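Side-chain contacts in vestitone reductase (Medicago sativa, PDB 2P4H), which catalyses the stereospecific NADPH-dependent reduction of (3R)-vestitone to an isoflavan alcohol, the penultimate step in making the plant defence compound medicarpin: residues A[4-9]-A[15-20]; A[43-48]-A[55-60]; A[24-29]-A[233-238]. All coordinates share one frame; numbering follows the deposited sequence.

Contact 1. Residues A[4-9]-A[15-20]; sequences VCVTGG and SWIIKS
Val6 and Gly9 meet Ile17 and Ile18 where strand 3-7 turns into helix 12-23, the opening strand-turn-helix of the Rossmann fold. Gly9 is the first glycine of a GxGxxG sequence in the turn, and Gly8 and Gly9 belong to the predicted NADP(+) site. The helix lies over the strand, and the two are joined by apolar side chains and bare backbone, with no hydrogen bond between the two segments.

Ile18 can be followed outward. Its CB faces the strand and branches there. CG2 heads away from Val6, further along the helix flank, where Leu48 packs against Ile18. The other branch, CG1, anti to the carbonyl carbon (chi1 -72°), comes over Val6, 4.2 Å from Val6 CB. The chain then runs on extended, chi2 178°, and delivers CD1 to the glycine turn, 3.8 Å from Gly9 CA. A CB on Gly9 would come only about 3.4 Å from Ile18 CD1, a tight fit, consistent with the bare backbone letting the isoleucine close in.

Val6 also meets the preceding helix residue: its CG2 lies 4.2 Å from Ile17 CG2, the two branched side chains crossing at a slant. Val28 of strand 27-31 touches both Val6 and Ile18, extending the apolar layer beneath the helix to the neighbouring strand.

Ser15 closes the turn from the helix side. Its OG lies between the backbone N and the carbonyl carbon (chi1 60°), which folds it back to hydrogen-bond Gly11 O in the preceding turn. The carbonyl of Gly9 comes against the same residue without a hydrogen bond: Gly9 O lies 3.2 Å from Ser15 CA, and it is 3.3 Å from Ser15 N, at a poor angle.

Contact 2. Residues A[43-48]-A[55-60]; sequences SFLTNL and LHFFNA
Leu45 and Thr46 of the short helix 43-46 rest on Leu55 and Phe57 of strand 55-57, the edge strand of the parallel sheet. At the start of the helix, Ser43 O accepts the backbone N of Asn47 at 2.9 Å, closing a helical turn.

Leu45 makes the buried half of the contact. Its CB lies 4.1 Å from Leu55 CD2. Leu55 CD2 also lies 3.8 Å from Leu45 O. Beyond CB the Leu45 side chain is extended, chi2 180°, and carries CD1 to the rim of the Phe57 ring: Leu45 CD1 comes in at the edge, near the ring plane, 3.9 Å from Phe57 CE2. Leu45 also packs on Ser15 of helix 12-23, and its side chain lies close to that of Thr10, a predicted NADP(+)-binding residue.

Thr46 works from the more open side. With OG1 turned back toward the helix, where Val42 O is a weak partner, the methyl is the group that faces the strand; Thr46 CG2 lies 3.9 Å from Phe57 CE1, its side chain crossing the phenylalanine at about a right angle. The ring tip, CZ, is thus shared by both methyls. With the Phe57 ring cut back to an alanine, Leu45 CD1 and Thr46 CG2 would probably face a gap and the leucine would be less shielded from solvent.

The side-chain contacts between the two segments are apolar, with no hydrogen bond to fix their direction, so here the fit probably rests on shape and on water kept from the leucine side, while Thr46 stays at the open margin.

Contact 3. Residues A[24-29]-A[233-238]; sequences NGYSVN and AHIYLL
A Schellman motif ends helix 12-23 at Gly25, and the residues flanking that glycine, Asn24 and Tyr26, reach across to Ile235 and Leu238 of helix 227-239. In the motif Gly25, at positive phi, lets its own N return to Leu22 O while Tyr26 N bonds Leu21 O, and the chain then leads into strand 27-31.

Asn24 turns its amide over the end of Ile235: Asn24 ND2 is 3.4 Å from Ile235 CD1, while the amide CG stands 3.9 Å from the same methyl. The amide nitrogen is not left to this apolar neighbour, since it hydrogen-bonds Ser20 O in the preceding helix.

Tyr26 goes deeper. Two methyls of the helix meet its ring obliquely, Ile235 CG2 4.2 Å from Tyr26 CE1 and Leu238 CD2 3.8 Å from Tyr26 CE2. Leu238 arrives from the opposite direction, its CG anti to the backbone N (chi1 167°), which points the branch back at the tyrosine. At the tip, Tyr26 OH has both methyls close by, Ile235 CG2 at 4.0 Å, and hydrogen-bonds OE2 of Glu239, the last residue of the same helix.

Tyr26 thus serves in two ways: its carbon atoms fill the junction between the sequence-distant elements, and its hydroxyl, beside two methyls, finds its polar partner on the helix it packs against.

Overall arrangement
All three contacts gather on one half of the parallel Rossmann sheet, whose strands 55-57, 27-31 and 3-7 are neighbours in that order. Contact 1 lies about 9 Å, centre to centre, from each of the others, which are about 16 Å apart. Contact 1 closes first along the chain; contact 2 is then nested within the long loop closed by contact 3, whose segments are 204 residues apart. Helix 12-23, part of contact 1, also touches the other two: Ser15 and Lys19 meet the 43-48 segment, while Ile17 and Ser20 meet helix 227-239. Contact 1 holds part of the predicted NADP(+)-binding turn and contact 2 borders it, while contact 3 ties in a helix remote in sequence.

Contact 1. Residues A[4-9]-A[15-20]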
loop_
_atom_site.group_PDB
_atom_site.type_symbol
_atom_site.label_atom_id
_atom_site.label_comp_id
_atom_site.label_asym_id
_atom_site.label_seq_id
_atom_site.Cartn_x
_atom_site.Cartn_y
_atom_site.Cartn_z
ATOM N N VAL A 4 16.757 2.749 7.178
ATOM C CA VAL A 4 15.867 2.720 6.026
ATOM C C VAL A 4 15.119 4.043 5.919
ATOM O O VAL A 4 14.624 4.565 6.917
ATOM C CB VAL A 4 14.833 1.571 6.146
ATOM C CG1 VAL A 4 13.856 1.615 4.978
ATOM C CG2 VAL A 4 15.553 0.231 6.180
ATOM N N CYS A 5 15.055 4.593 4.709
ATOM C CA CYS A 5 14.339 5.845 4.490
ATOM C C CYS A 5 12.935 5.516 3.998
ATOM O O CYS A 5 12.773 4.822 2.991
ATOM C CB CYS A 5 15.055 6.711 3.451
ATOM S SG CYS A 5 14.240 8.306 3.160
ATOM N N VAL A 6 11.935 6.020 4.711
ATOM C CA VAL A 6 10.532 5.793 4.376
ATOM C C VAL A 6 9.853 7.115 4.034
ATOM O O VAL A 6 9.838 8.030 4.853
ATOM C CB VAL A 6 9.763 5.179 5.574
ATOM C CG1 VAL A 6 8.313 4.920 5.192
ATOM C CG2 VAL A 6 10.430 3.890 6.030
ATOM N N THR A 7 9.297 7.228 2.832
ATOM C CA THR A 7 8.595 8.456 2.473
ATOM C C THR A 7 7.137 8.297 2.895
ATOM O O THR A 7 6.659 7.174 3.074
ATOM C CB THR A 7 8.642 8.741 0.961
ATOM O OG1 THR A 7 7.950 7.701 0.258
ATOM C CG2 THR A 7 10.078 8.821 0.479
ATOM N N GLY A 8 6.438 9.417 3.061
ATOM C CA GLY A 8 5.044 9.372 3.473
ATOM C C GLY A 8 4.898 8.816 4.879
ATOM O O GLY A 8 3.968 8.059 5.165
ATOM N N GLY A 9 5.804 9.222 5.762
ATOM C CA GLY A 9 5.812 8.735 7.131
ATOM C C GLY A 9 4.566 8.883 7.985
ATOM O O GLY A 9 4.362 8.094 8.909
ATOM N N SER A 15 3.387 5.058 8.169
ATOM C CA SER A 15 3.541 5.039 9.616
ATOM C C SER A 15 3.583 3.615 10.160
ATOM O O SER A 15 4.322 3.334 11.103
ATOM C CB SER A 15 2.431 5.853 10.300
ATOM O OG SER A 15 1.138 5.350 10.025
ATOM N N TRP A 16 2.809 2.706 9.571
ATOM C CA TRP A 16 2.834 1.331 10.053
ATOM C C TRP A 16 4.187 0.703 9.743
ATOM O O TRP A 16 4.737 -0.047 10.550
ATOM C CB TRP A 16 1.717 0.490 9.429
ATOM C CG TRP A 16 1.605 -0.826 10.129
ATOM C CD1 TRP A 16 2.202 -2.004 9.775
ATOM C CD2 TRP A 16 0.973 -1.060 11.392
ATOM N NE1 TRP A 16 1.985 -2.956 10.748
ATOM C CE2 TRP A 16 1.234 -2.399 11.751
ATOM C CE3 TRP A 16 0.215 -0.261 12.261
ATOM C CZ2 TRP A 16 0.763 -2.961 12.944
ATOM C CZ3 TRP A 16 -0.251 -0.817 13.445
ATOM C CH2 TRP A 16 0.024 -2.153 13.776
ATOM N N ILE A 17 4.729 1.015 8.569
ATOM C CA ILE A 17 6.029 0.487 8.183
ATOM C C ILE A 17 7.123 1.023 9.115
ATOM O O ILE A 17 8.054 0.294 9.458
ATOM C CB ILE A 17 6.336 0.826 6.703
ATOM C CG1 ILE A 17 5.507 -0.096 5.800
ATOM C CG2 ILE A 17 7.826 0.671 6.410
ATOM C CD1 ILE A 17 5.696 0.141 4.311
ATOM N N ILE A 18 7.011 2.283 9.533
ATOM C CA ILE A 18 8.000 2.848 10.451
ATOM C C ILE A 18 7.925 2.084 11.775
ATOM O O ILE A 18 8.947 1.713 12.352
ATOM C CB ILE A 18 7.743 4.353 10.697
ATOM C CG1 ILE A 18 8.105 5.144 9.436
ATOM C CG2 ILE A 18 8.549 4.841 11.902
ATOM C CD1 ILE A 18 7.849 6.625 9.534
ATOM N N LYS A 19 6.703 1.846 12.244
ATOM C CA LYS A 19 6.481 1.102 13.481
ATOM C C LYS A 19 7.157 -0.267 13.374
ATOM O O LYS A 19 7.904 -0.686 14.264
ATOM C CB LYS A 19 4.974 0.928 13.702
ATOM C CG LYS A 19 4.583 0.022 14.854
ATOM C CD LYS A 19 3.066 -0.081 14.947
ATOM C CE LYS A 19 2.615 -1.038 16.042
ATOM N NZ LYS A 19 2.991 -2.448 15.759
ATOM N N SER A 20 6.898 -0.951 12.265
ATOM C CA SER A 20 7.451 -2.273 12.001
ATOM C C SER A 20 8.976 -2.280 11.936
ATOM O O SER A 20 9.628 -3.151 12.514
ATOM C CB SER A 20 6.878 -2.809 10.687
ATOM O OG SER A 20 7.509 -4.015 10.297
#

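Contact 2. Residues A[43-48]-A[55-60]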
loop_
_atom_site.group_PDB
_atom_site.type_symbol
_atom_site.label_atom_id
_atom_site.label_comp_id
_atom_site.label_asym_id
_atom_site.label_seq_id
_atom_site.Cartn_x
_atom_site.Cartn_y
_atom_site.Cartn_z
ATOM N N SER A 43 3.416 13.127 16.992
ATOM C CA SER A 43 3.520 12.413 18.256
ATOM C C SER A 43 3.243 10.921 18.123
ATOM O O SER A 43 3.877 10.109 18.798
ATOM C CB SER A 43 2.569 13.026 19.289
ATOM O OG SER A 43 2.946 14.358 19.593
ATOM N N PHE A 44 2.309 10.549 17.252
ATOM C CA PHE A 44 1.989 9.139 17.080
ATOM C C PHE A 44 3.169 8.378 16.486
ATOM O O PHE A 44 3.202 7.150 16.515
ATOM C CB PHE A 44 0.725 8.967 16.224
ATOM C CG PHE A 44 0.897 9.345 14.782
ATOM C CD1 PHE A 44 1.239 8.384 13.836
ATOM C CD2 PHE A 44 0.689 10.654 14.363
ATOM C CE1 PHE A 44 1.368 8.722 12.493
ATOM C CE2 PHE A 44 0.817 11.003 13.023
ATOM C CZ PHE A 44 1.156 10.034 12.084
ATOM N N LEU A 45 4.143 9.116 15.959
ATOM C CA LEU A 45 5.346 8.510 15.400
ATOM C C LEU A 45 6.483 8.569 16.418
ATOM O O LEU A 45 7.140 7.569 16.685
ATOM C CB LEU A 45 5.783 9.229 14.117
ATOM C CG LEU A 45 4.969 8.998 12.840
ATOM C CD1 LEU A 45 5.584 9.797 11.697
ATOM C CD2 LEU A 45 4.951 7.510 12.500
ATOM N N THR A 46 6.704 9.749 16.992
ATOM C CA THR A 46 7.777 9.924 17.967
ATOM C C THR A 46 7.540 9.155 19.264
ATOM O O THR A 46 8.475 8.928 20.033
ATOM C CB THR A 46 8.004 11.420 18.296
ATOM O OG1 THR A 46 6.790 12.002 18.782
ATOM C CG2 THR A 46 8.457 12.170 17.052
ATOM N N ASN A 47 6.296 8.751 19.501
ATOM C CA ASN A 47 5.965 7.993 20.701
ATOM C C ASN A 47 6.112 6.493 20.466
ATOM O O ASN A 47 6.016 5.701 21.402
ATOM C CB ASN A 47 4.540 8.303 21.167
ATOM C CG ASN A 47 4.416 9.686 21.783
ATOM O OD1 ASN A 47 5.205 10.061 22.649
ATOM N ND2 ASN A 47 3.420 10.447 21.344
ATOM N N LEU A 48 6.341 6.102 19.216
ATOM C CA LEU A 48 6.509 4.690 18.895
ATOM C C LEU A 48 7.764 4.169 19.583
ATOM O O LEU A 48 8.773 4.869 19.673
ATOM C CB LEU A 48 6.642 4.488 17.382
ATOM C CG LEU A 48 5.442 4.795 16.482
ATOM C CD1 LEU A 48 5.856 4.610 15.029
ATOM C CD2 LEU A 48 4.272 3.880 16.824
ATOM N N LEU A 55 14.530 7.230 15.135
ATOM C CA LEU A 55 13.695 7.853 14.109
ATOM C C LEU A 55 14.123 9.294 13.862
ATOM O O LEU A 55 14.212 10.093 14.794
ATOM C CB LEU A 55 12.219 7.821 14.517
ATOM C CG LEU A 55 11.250 8.508 13.549
ATOM C CD1 LEU A 55 11.298 7.825 12.183
ATOM C CD2 LEU A 55 9.841 8.462 14.117
ATOM N N HIS A 56 14.376 9.624 12.600
ATOM C CA HIS A 56 14.812 10.965 12.225
ATOM C C HIS A 56 13.962 11.521 11.087
ATOM O O HIS A 56 13.641 10.806 10.136
ATOM C CB HIS A 56 16.278 10.919 11.793
ATOM C CG HIS A 56 17.177 10.260 12.792
ATOM N ND1 HIS A 56 17.503 10.842 13.997
ATOM C CD2 HIS A 56 17.793 9.055 12.778
ATOM C CE1 HIS A 56 18.281 10.024 14.684
ATOM N NE2 HIS A 56 18.472 8.932 13.965
ATOM N N PHE A 57 13.607 12.801 11.186
ATOM C CA PHE A 57 12.794 13.457 10.166
ATOM C C PHE A 57 13.616 14.358 9.249
ATOM O O PHE A 57 14.585 14.992 9.679
ATOM C CB PHE A 57 11.681 14.281 10.818
ATOM C CG PHE A 57 10.679 13.458 11.576
ATOM C CD1 PHE A 57 10.979 12.956 12.838
ATOM C CD2 PHE A 57 9.436 13.180 11.020
ATOM C CE1 PHE A 57 10.048 12.186 13.540
ATOM C CE2 PHE A 57 8.500 12.412 11.711
ATOM C CZ PHE A 57 8.806 11.914 12.973
ATOM N N PHE A 58 13.204 14.423 7.986
ATOM C CA PHE A 58 13.889 15.228 6.978
ATOM C C PHE A 58 12.910 15.979 6.088
ATOM O O PHE A 58 11.864 15.448 5.713
ATOM C CB PHE A 58 14.745 14.330 6.083
ATOM C CG PHE A 58 15.886 13.673 6.795
ATOM C CD1 PHE A 58 17.150 14.256 6.789
ATOM C CD2 PHE A 58 15.700 12.480 7.486
ATOM C CE1 PHE A 58 18.210 13.660 7.459
ATOM C CE2 PHE A 58 16.757 11.878 8.162
ATOM C CZ PHE A 58 18.012 12.468 8.148
ATOM N N ASN A 59 13.248 17.220 5.755
ATOM C CA ASN A 59 12.413 17.999 4.854
ATOM C C ASN A 59 12.786 17.540 3.453
ATOM O O ASN A 59 13.938 17.183 3.199
ATOM C CB ASN A 59 12.704 19.497 4.977
ATOM C CG ASN A 59 12.080 20.111 6.207
ATOM O OD1 ASN A 59 10.882 19.964 6.447
ATOM N ND2 ASN A 59 12.887 20.817 6.990
ATOM N N ALA A 60 11.813 17.541 2.550
ATOM C CA ALA A 60 12.056 17.140 1.173
ATOM C C ALA A 60 10.840 17.461 0.327
ATOM O O ALA A 60 9.747 17.685 0.853
ATOM C CB ALA A 60 12.361 15.636 1.097
#

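Contact 3. Residues A[24-29]-A[233-238]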
loop_
_atom_site.group_PDB
_atom_site.type_symbol
_atom_site.label_atom_id
_atom_site.label_comp_id
_atom_site.label_asym_id
_atom_site.label_seq_id
_atom_site.Cartn_x
_atom_site.Cartn_y
_atom_site.Cartn_z
ATOM N N ASN A 24 11.641 -4.197 14.452
ATOM C CA ASN A 24 12.553 -5.193 13.911
ATOM C C ASN A 24 14.040 -4.851 13.956
ATOM O O ASN A 24 14.848 -5.498 13.290
ATOM C CB ASN A 24 12.131 -5.548 12.484
ATOM C CG ASN A 24 10.922 -6.471 12.453
ATOM O OD1 ASN A 24 11.017 -7.643 12.820
ATOM N ND2 ASN A 24 9.780 -5.943 12.032
ATOM N N GLY A 25 14.395 -3.835 14.735
ATOM C CA GLY A 25 15.795 -3.474 14.879
ATOM C C GLY A 25 16.417 -2.485 13.913
ATOM O O GLY A 25 17.627 -2.270 13.954
ATOM N N TYR A 26 15.618 -1.884 13.039
ATOM C CA TYR A 26 16.156 -0.914 12.093
ATOM C C TYR A 26 16.042 0.510 12.618
ATOM O O TYR A 26 15.269 0.787 13.537
ATOM C CB TYR A 26 15.401 -0.964 10.760
ATOM C CG TYR A 26 15.625 -2.196 9.920
ATOM C CD1 TYR A 26 14.900 -3.367 10.146
ATOM C CD2 TYR A 26 16.546 -2.181 8.873
ATOM C CE1 TYR A 26 15.085 -4.491 9.342
ATOM C CE2 TYR A 26 16.739 -3.296 8.069
ATOM C CZ TYR A 26 16.006 -4.445 8.307
ATOM O OH TYR A 26 16.193 -5.541 7.495
ATOM N N SER A 27 16.832 1.407 12.035
ATOM C CA SER A 27 16.758 2.819 12.369
ATOM C C SER A 27 15.975 3.381 11.182
ATOM O O SER A 27 15.967 2.775 10.104
ATOM C CB SER A 27 18.154 3.448 12.478
ATOM O OG SER A 27 18.950 3.195 11.336
ATOM N N VAL A 28 15.322 4.522 11.362
ATOM C CA VAL A 28 14.498 5.073 10.293
ATOM C C VAL A 28 14.618 6.565 10.017
ATOM O O VAL A 28 14.628 7.380 10.937
ATOM C CB VAL A 28 13.004 4.779 10.581
ATOM C CG1 VAL A 28 12.127 5.331 9.467
ATOM C CG2 VAL A 28 12.794 3.284 10.744
ATOM N N ASN A 29 14.711 6.902 8.734
ATOM C CA ASN A 29 14.744 8.287 8.277
ATOM C C ASN A 29 13.398 8.408 7.578
ATOM O O ASN A 29 12.986 7.484 6.878
ATOM C CB ASN A 29 15.847 8.520 7.241
ATOM C CG ASN A 29 17.222 8.677 7.859
ATOM O OD1 ASN A 29 18.222 8.763 7.142
ATOM N ND2 ASN A 29 17.283 8.729 9.184
ATOM N N ALA A 233 6.513 -7.888 4.140
ATOM C CA ALA A 233 6.963 -8.110 2.766
ATOM C C ALA A 233 8.076 -7.133 2.396
ATOM O O ALA A 233 9.016 -7.503 1.695
ATOM C CB ALA A 233 5.794 -7.966 1.799
ATOM N N HIS A 234 7.967 -5.888 2.857
ATOM C CA HIS A 234 8.994 -4.885 2.586
ATOM C C HIS A 234 10.324 -5.331 3.183
ATOM O O HIS A 234 11.359 -5.298 2.518
ATOM C CB HIS A 234 8.609 -3.528 3.195
ATOM C CG HIS A 234 7.654 -2.730 2.360
ATOM N ND1 HIS A 234 8.042 -1.630 1.623
ATOM C CD2 HIS A 234 6.322 -2.864 2.161
ATOM C CE1 HIS A 234 6.988 -1.122 1.009
ATOM N NE2 HIS A 234 5.932 -1.852 1.319
ATOM N N ILE A 235 10.294 -5.751 4.442
ATOM C CA ILE A 235 11.510 -6.189 5.112
ATOM C C ILE A 235 12.075 -7.444 4.449
ATOM O O ILE A 235 13.285 -7.565 4.260
ATOM C CB ILE A 235 11.239 -6.435 6.613
ATOM C CG1 ILE A 235 10.881 -5.106 7.287
ATOM C CG2 ILE A 235 12.467 -7.054 7.277
ATOM C CD1 ILE A 235 10.489 -5.233 8.752
ATOM N N TYR A 236 11.198 -8.370 4.077
ATOM C CA TYR A 236 11.632 -9.600 3.425
ATOM C C TYR A 236 12.370 -9.314 2.116
ATOM O O TYR A 236 13.454 -9.849 1.866
ATOM C CB TYR A 236 10.432 -10.506 3.134
ATOM C CG TYR A 236 10.828 -11.820 2.501
ATOM C CD1 TYR A 236 11.250 -12.894 3.286
ATOM C CD2 TYR A 236 10.846 -11.968 1.116
ATOM C CE1 TYR A 236 11.683 -14.079 2.707
ATOM C CE2 TYR A 236 11.283 -13.151 0.522
ATOM C CZ TYR A 236 11.698 -14.202 1.324
ATOM O OH TYR A 236 12.122 -15.374 0.742
ATOM N N LEU A 237 11.784 -8.468 1.277
ATOM C CA LEU A 237 12.389 -8.140 -0.008
ATOM C C LEU A 237 13.662 -7.311 0.134
ATOM O O LEU A 237 14.507 -7.303 -0.761
ATOM C CB LEU A 237 11.361 -7.433 -0.894
ATOM C CG LEU A 237 10.199 -8.361 -1.272
ATOM C CD1 LEU A 237 9.073 -7.564 -1.910
ATOM C CD2 LEU A 237 10.701 -9.449 -2.214
ATOM N N LEU A 238 13.801 -6.613 1.254
ATOM C CA LEU A 238 15.002 -5.828 1.500
ATOM C C LEU A 238 16.139 -6.756 1.936
ATOM O O LEU A 238 17.288 -6.571 1.535
ATOM C CB LEU A 238 14.755 -4.798 2.607
ATOM C CG LEU A 238 16.003 -4.120 3.189
ATOM C CD1 LEU A 238 16.664 -3.245 2.135
ATOM C CD2 LEU A 238 15.613 -3.291 4.401
#